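Local coordinates for uncharacterized protein TP-0789 domain-containing protein (PDB 3BUU) that is of unknown function but belongs to the LolA superfamily, whose better-known members carry lipoproteins across the periplasm, so it may bind a lipid-like ligand, at residues R20-T34 with E201-L215. Residues are numbered along the deposited sequence; the frame is centred on the assembly and turned at random.
Sequences RFPQDSFQVNVAIRT and EVSVLDYSDMKLRDL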
loop_
_atom_site.group_PDB
_atom_site.type_symbol
_atom_site.label_atom_id
_atom_site.label_comp_id
_atom_site.label_asym_id
_atom_site.label_seq_id
_atom_site.Cartn_x
_atom_site.Cartn_y
_atom_site.Cartn_z
ATOM N N ARG A 20 7.323 2.031 -8.159
ATOM C CA ARG A 20 6.114 1.385 -7.705
ATOM C C ARG A 20 4.881 1.981 -8.396
ATOM O O ARG A 20 4.041 1.227 -8.909
ATOM C CB ARG A 20 6.039 1.545 -6.201
ATOM C CG ARG A 20 4.727 1.078 -5.516
ATOM C CD ARG A 20 4.559 -0.431 -5.400
ATOM N NE ARG A 20 3.474 -0.652 -4.429
ATOM C CZ ARG A 20 2.271 -1.217 -4.650
ATOM N NH1 ARG A 20 1.901 -1.673 -5.880
ATOM N NH2 ARG A 20 1.426 -1.294 -3.617
ATOM N N PHE A 21 4.753 3.300 -8.367
ATOM C CA PHE A 21 3.540 3.934 -8.917
ATOM C C PHE A 21 3.893 5.225 -9.626
ATOM O O PHE A 21 4.831 5.920 -9.269
ATOM C CB PHE A 21 2.541 4.333 -7.821
ATOM C CG PHE A 21 1.777 3.216 -7.189
ATOM C CD1 PHE A 21 1.136 2.248 -7.952
ATOM C CD2 PHE A 21 1.599 3.186 -5.821
ATOM C CE1 PHE A 21 0.330 1.263 -7.348
ATOM C CE2 PHE A 21 0.798 2.199 -5.232
ATOM C CZ PHE A 21 0.173 1.248 -6.005
ATOM N N PRO A 22 3.071 5.589 -10.633
ATOM C CA PRO A 22 3.192 6.904 -11.201
ATOM C C PRO A 22 3.076 7.966 -10.128
ATOM O O PRO A 22 2.269 7.813 -9.188
ATOM C CB PRO A 22 2.004 6.995 -12.128
ATOM C CG PRO A 22 1.541 5.658 -12.348
ATOM C CD PRO A 22 1.949 4.822 -11.207
ATOM N N GLN A 23 3.859 9.038 -10.255
ATOM C CA GLN A 23 3.778 10.169 -9.330
ATOM C C GLN A 23 2.778 11.148 -9.916
ATOM O O GLN A 23 3.124 12.239 -10.383
ATOM C CB GLN A 23 5.163 10.786 -9.092
ATOM C CG GLN A 23 6.137 9.714 -8.536
ATOM C CD GLN A 23 5.706 9.182 -7.189
ATOM O OE1 GLN A 23 5.675 9.952 -6.222
ATOM N NE2 GLN A 23 5.284 7.918 -7.124
ATOM N N ASP A 24 1.534 10.697 -9.939
ATOM C CA ASP A 24 0.466 11.341 -10.664
ATOM C C ASP A 24 -0.830 10.720 -10.196
ATOM O O ASP A 24 -0.809 9.705 -9.498
ATOM C CB ASP A 24 0.688 11.106 -12.177
ATOM C CG ASP A 24 0.082 12.147 -13.044
ATOM O OD1 ASP A 24 -0.710 12.991 -12.564
ATOM O OD2 ASP A 24 0.421 12.113 -14.233
ATOM N N SER A 25 -1.941 11.301 -10.632
ATOM C CA SER A 25 -3.259 10.756 -10.348
ATOM C C SER A 25 -3.581 9.546 -11.227
ATOM O O SER A 25 -3.453 9.603 -12.461
ATOM C CB SER A 25 -4.295 11.861 -10.593
ATOM O OG SER A 25 -4.132 12.902 -9.656
ATOM N N PHE A 26 -4.026 8.448 -10.619
ATOM C CA PHE A 26 -4.270 7.254 -11.389
ATOM C C PHE A 26 -5.357 6.400 -10.751
ATOM O O PHE A 26 -5.731 6.586 -9.591
ATOM C CB PHE A 26 -2.956 6.442 -11.610
ATOM C CG PHE A 26 -2.396 5.799 -10.374
ATOM C CD1 PHE A 26 -2.813 4.513 -9.995
ATOM C CD2 PHE A 26 -1.442 6.434 -9.589
ATOM C CE1 PHE A 26 -2.295 3.905 -8.851
ATOM C CE2 PHE A 26 -0.951 5.805 -8.434
ATOM C CZ PHE A 26 -1.359 4.567 -8.100
ATOM N N GLN A 27 -5.834 5.449 -11.553
ATOM C CA GLN A 27 -6.756 4.412 -11.156
ATOM C C GLN A 27 -6.036 3.073 -11.274
ATOM O O GLN A 27 -5.230 2.865 -12.195
ATOM C CB GLN A 27 -7.970 4.479 -12.093
ATOM C CG GLN A 27 -9.010 3.495 -11.692
ATOM C CD GLN A 27 -10.167 3.482 -12.654
ATOM O OE1 GLN A 27 -10.898 4.458 -12.787
ATOM N NE2 GLN A 27 -10.341 2.365 -13.350
ATOM N N VAL A 28 -6.357 2.140 -10.375
ATOM C CA VAL A 28 -5.864 0.785 -10.505
ATOM C C VAL A 28 -6.831 -0.185 -9.851
ATOM O O VAL A 28 -7.531 0.196 -8.902
ATOM C CB VAL A 28 -4.434 0.658 -9.935
ATOM C CG1 VAL A 28 -4.400 0.835 -8.426
ATOM C CG2 VAL A 28 -3.770 -0.648 -10.349
ATOM N N ASN A 29 -6.859 -1.413 -10.345
ATOM C CA ASN A 29 -7.616 -2.485 -9.674
ATOM C C ASN A 29 -6.665 -3.349 -8.879
ATOM O O ASN A 29 -5.566 -3.657 -9.334
ATOM C CB ASN A 29 -8.360 -3.351 -10.708
ATOM C CG ASN A 29 -9.281 -2.529 -11.586
ATOM O OD1 ASN A 29 -9.884 -1.535 -11.160
ATOM N ND2 ASN A 29 -9.370 -2.928 -12.833
ATOM N N VAL A 30 -7.122 -3.761 -7.699
ATOM C CA VAL A 30 -6.324 -4.607 -6.819
ATOM C C VAL A 30 -7.113 -5.819 -6.389
ATOM O O VAL A 30 -8.223 -5.669 -5.854
ATOM C CB VAL A 30 -5.865 -3.829 -5.545
ATOM C CG1 VAL A 30 -4.806 -4.653 -4.806
ATOM C CG2 VAL A 30 -5.315 -2.443 -5.927
ATOM N N ALA A 31 -6.563 -7.001 -6.631
ATOM C CA ALA A 31 -7.171 -8.253 -6.173
ATOM C C ALA A 31 -6.295 -8.764 -5.037
ATOM O O ALA A 31 -5.076 -8.748 -5.169
ATOM C CB ALA A 31 -7.185 -9.274 -7.282
ATOM N N ILE A 32 -6.896 -9.157 -3.932
ATOM C CA ILE A 32 -6.136 -9.595 -2.770
ATOM C C ILE A 32 -6.647 -10.990 -2.409
ATOM O O ILE A 32 -7.822 -11.174 -2.085
ATOM C CB ILE A 32 -6.283 -8.676 -1.567
ATOM C CG1 ILE A 32 -5.954 -7.247 -1.983
ATOM C CG2 ILE A 32 -5.422 -9.173 -0.419
ATOM C CD1 ILE A 32 -6.008 -6.212 -0.811
ATOM N N ARG A 33 -5.749 -11.968 -2.468
ATOM C CA ARG A 33 -6.050 -13.362 -2.127
ATOM C C ARG A 33 -5.234 -13.702 -0.895
ATOM O O ARG A 33 -4.006 -13.736 -0.955
ATOM C CB ARG A 33 -5.646 -14.270 -3.296
ATOM C CG ARG A 33 -6.445 -14.041 -4.586
ATOM C CD ARG A 33 -6.086 -14.974 -5.764
ATOM N NE ARG A 33 -7.046 -14.905 -6.870
ATOM C CZ ARG A 33 -7.083 -13.922 -7.769
ATOM N NH1 ARG A 33 -6.206 -12.911 -7.723
ATOM N NH2 ARG A 33 -8.002 -13.959 -8.727
ATOM N N THR A 34 -5.912 -14.011 0.206
ATOM C CA THR A 34 -5.240 -14.356 1.448
ATOM C C THR A 34 -5.524 -15.798 1.791
ATOM O O THR A 34 -6.689 -16.220 1.708
ATOM C CB THR A 34 -5.715 -13.482 2.597
ATOM O OG1 THR A 34 -5.431 -12.106 2.301
ATOM C CG2 THR A 34 -5.075 -13.829 3.898
ATOM N N GLU A 201 -0.825 -16.576 7.657
ATOM C CA GLU A 201 -1.428 -15.912 6.504
ATOM C C GLU A 201 -0.405 -15.325 5.576
ATOM O O GLU A 201 0.571 -14.686 5.996
ATOM C CB GLU A 201 -2.312 -14.776 6.968
ATOM C CG GLU A 201 -3.637 -15.231 7.521
ATOM C CD GLU A 201 -4.445 -14.057 8.064
ATOM O OE1 GLU A 201 -4.092 -12.853 7.824
ATOM O OE2 GLU A 201 -5.470 -14.330 8.725
ATOM N N VAL A 202 -0.721 -15.453 4.294
ATOM C CA VAL A 202 -0.023 -14.761 3.211
ATOM C C VAL A 202 -1.077 -14.115 2.325
ATOM O O VAL A 202 -2.032 -14.798 1.902
ATOM C CB VAL A 202 0.837 -15.736 2.394
ATOM C CG1 VAL A 202 1.471 -15.033 1.216
ATOM C CG2 VAL A 202 1.891 -16.377 3.288
ATOM N N SER A 203 -0.950 -12.805 2.081
ATOM C CA SER A 203 -1.823 -12.106 1.160
ATOM C C SER A 203 -1.081 -11.766 -0.091
ATOM O O SER A 203 0.026 -11.211 -0.051
ATOM C CB SER A 203 -2.322 -10.796 1.797
ATOM O OG SER A 203 -3.100 -11.035 2.969
ATOM N N VAL A 204 -1.675 -12.125 -1.227
ATOM C CA VAL A 204 -1.108 -11.867 -2.541
ATOM C C VAL A 204 -1.956 -10.787 -3.192
ATOM O O VAL A 204 -3.158 -10.994 -3.449
ATOM C CB VAL A 204 -1.021 -13.154 -3.396
ATOM C CG1 VAL A 204 -0.463 -12.851 -4.768
ATOM C CG2 VAL A 204 -0.202 -14.221 -2.678
ATOM N N LEU A 205 -1.332 -9.643 -3.477
ATOM C CA LEU A 205 -1.984 -8.475 -4.086
ATOM C C LEU A 205 -1.575 -8.365 -5.522
ATOM O O LEU A 205 -0.384 -8.232 -5.805
ATOM C CB LEU A 205 -1.569 -7.169 -3.378
ATOM C CG LEU A 205 -1.956 -7.010 -1.919
ATOM C CD1 LEU A 205 -1.059 -7.816 -0.993
ATOM C CD2 LEU A 205 -1.906 -5.571 -1.544
ATOM N N ASP A 206 -2.547 -8.426 -6.439
ATOM C CA ASP A 206 -2.264 -8.272 -7.850
ATOM C C ASP A 206 -2.927 -7.011 -8.375
ATOM O O ASP A 206 -4.147 -6.784 -8.199
ATOM C CB ASP A 206 -2.796 -9.480 -8.625
ATOM C CG ASP A 206 -1.928 -10.710 -8.417
ATOM O OD1 ASP A 206 -0.682 -10.604 -8.581
ATOM O OD2 ASP A 206 -2.453 -11.785 -8.101
ATOM N N TYR A 207 -2.120 -6.200 -9.045
ATOM C CA TYR A 207 -2.509 -4.889 -9.564
ATOM C C TYR A 207 -2.757 -4.992 -11.031
ATOM O O TYR A 207 -1.897 -5.531 -11.733
ATOM C CB TYR A 207 -1.422 -3.832 -9.310
ATOM C CG TYR A 207 -1.277 -3.552 -7.875
ATOM C CD1 TYR A 207 -1.853 -2.437 -7.334
ATOM C CD2 TYR A 207 -0.565 -4.438 -7.026
ATOM C CE1 TYR A 207 -1.734 -2.172 -5.925
ATOM C CE2 TYR A 207 -0.443 -4.202 -5.669
ATOM C CZ TYR A 207 -1.046 -3.101 -5.123
ATOM O OH TYR A 207 -0.893 -2.891 -3.766
ATOM N N SER A 208 -3.872 -4.448 -11.521
ATOM C CA SER A 208 -4.211 -4.548 -12.955
ATOM C C SER A 208 -4.879 -3.277 -13.402
ATOM O O SER A 208 -5.457 -2.514 -12.613
ATOM C CB SER A 208 -5.067 -5.776 -13.196
ATOM O OG SER A 208 -6.283 -5.689 -12.542
ATOM N N ASP A 209 -4.849 -3.101 -14.718
ATOM C CA ASP A 209 -5.480 -1.981 -15.411
ATOM C C ASP A 209 -5.123 -0.634 -14.801
ATOM O O ASP A 209 -5.997 0.219 -14.604
ATOM C CB ASP A 209 -6.984 -2.174 -15.464
ATOM C CG ASP A 209 -7.614 -1.307 -16.557
ATOM O OD1 ASP A 209 -6.905 -0.910 -17.526
ATOM O OD2 ASP A 209 -8.785 -0.959 -16.445
HETATM N N MSE A 210 -3.858 -0.431 -14.542
HETATM C CA MSE A 210 -3.392 0.843 -14.071
HETATM C C MSE A 210 -3.513 1.884 -15.181
HETATM O O MSE A 210 -3.042 1.647 -16.289
HETATM C CB MSE A 210 -1.954 0.698 -13.603
HETATM C CG MSE A 210 -1.457 1.893 -12.838
HETATM SE SE MSE A 210 0.361 1.677 -12.171
HETATM C CE MSE A 210 0.054 0.304 -10.898
ATOM N N LYS A 211 -4.097 3.033 -14.896
ATOM C CA LYS A 211 -4.225 4.043 -15.939
ATOM C C LYS A 211 -4.248 5.397 -15.275
ATOM O O LYS A 211 -4.800 5.590 -14.178
ATOM C CB LYS A 211 -5.479 3.816 -16.752
ATOM C CG LYS A 211 -6.705 3.915 -15.968
ATOM C CD LYS A 211 -7.905 3.471 -16.754
ATOM C CE LYS A 211 -8.023 1.994 -16.824
ATOM N NZ LYS A 211 -9.239 1.586 -17.581
ATOM N N LEU A 212 -3.667 6.380 -15.964
ATOM C CA LEU A 212 -3.711 7.752 -15.437
ATOM C C LEU A 212 -5.124 8.287 -15.528
ATOM O O LEU A 212 -5.879 7.926 -16.438
ATOM C CB LEU A 212 -2.706 8.623 -16.198
ATOM C CG LEU A 212 -1.246 8.169 -15.931
ATOM C CD1 LEU A 212 -0.252 8.905 -16.806
ATOM C CD2 LEU A 212 -0.820 8.167 -14.500
ATOM N N ARG A 213 -5.510 9.117 -14.577
ATOM C CA ARG A 213 -6.887 9.606 -14.540
ATOM C C ARG A 213 -6.875 10.935 -13.841
ATOM O O ARG A 213 -6.220 11.049 -12.819
ATOM C CB ARG A 213 -7.788 8.619 -13.740
ATOM C CG ARG A 213 -9.222 9.031 -13.766
ATOM C CD ARG A 213 -10.224 7.994 -13.407
ATOM N NE ARG A 213 -11.543 8.624 -13.338
ATOM C CZ ARG A 213 -12.649 8.004 -12.958
ATOM N NH1 ARG A 213 -12.600 6.721 -12.635
ATOM N NH2 ARG A 213 -13.793 8.670 -12.870
ATOM N N ASP A 214 -7.631 11.901 -14.334
ATOM C CA ASP A 214 -7.794 13.165 -13.637
ATOM C C ASP A 214 -8.725 12.977 -12.442
ATOM O O ASP A 214 -9.850 12.461 -12.584
ATOM C CB ASP A 214 -8.352 14.202 -14.616
ATOM C CG ASP A 214 -8.342 15.595 -14.057
ATOM O OD1 ASP A 214 -7.607 15.886 -13.093
ATOM O OD2 ASP A 214 -9.006 16.432 -14.651
ATOM N N LEU A 215 -8.268 13.366 -11.263
ATOM C CA LEU A 215 -9.037 13.164 -10.047
ATOM C C LEU A 215 -9.237 14.512 -9.379
ATOM O O LEU A 215 -8.401 14.952 -8.578
ATOM C CB LEU A 215 -8.331 12.183 -9.099
ATOM C CG LEU A 215 -8.120 10.771 -9.711
ATOM C CD1 LEU A 215 -7.264 9.946 -8.743
ATOM C CD2 LEU A 215 -9.428 10.077 -9.971
HETATM O O HOH W 1 -5.762 14.790 -10.903
HETATM O O HOH W 2 -8.338 0.507 -13.165
HETATM O O HOH W 3 -10.669 -1.722 -15.136
HETATM O O HOH W 4 -8.616 -5.310 -13.726
HETATM O O HOH W 5 -4.058 -12.183 -5.933
#
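The ring of Tyr207 is sandwiched between Arg20 on one face and Val30 on the opposite one, while Val28 CG2 meets its edge. The guanidinium stands nearly upright on the ring, the two planes 79° apart, and makes an off-centre cation-pi contact, with Arg20 CZ 4.4 Å from the Tyr207 ring centroid; Val30 CG1 supplies a CH-pi contact from the other side. Phe21 adds an offset edge-to-face pair, its edge turned toward the face of Tyr207. Arg20 CG lies over one face of Phe21 and Phe26 CZ over the opposite one, each offset toward the rim. In turn the edge of the Phe21 ring receives Met210 CE, with 3.7 Å between Phe21 CE1 and Met210 CE. Selenomethionine Met210 reaches this place because CG is anti to its backbone N (chi1 -168°) and the chain bends at its last torsion; its selenium lies above the Phe26 face in a distant Met-aromatic contact and touches Pro22 CD.

Farther along, Thr34 OG1 and Ser203 OG share a hydrogen bond of 2.7 Å, and Ser203 OG also hydrogen-bonds to the backbone N of Gln100. On the other side of the strands, in one of two conformers of Gln27, the extended chain brings OE1 to Arg213 NH1, a 2.8 Å hydrogen bond in the guanidinium plane. Water 5 links Val204 O and Asp206 OD2, whereas Asp206 OD1 pairs with Arg190.

Paired backbone hydrogen bonds join the antiparallel strands, and a beta bulge between Gln27 and Asn29 shifts their register. The contact thus brings the first long strand of the chain beside its last, within the strongly curved antiparallel framework of the LolA-like fold. Strand 39-51 flanks 26-34 and strand 185-195 flanks 202-212, while Val101 packs on Ile32 and Leu205, and Arg20 ends helix 9-20 against Ile191.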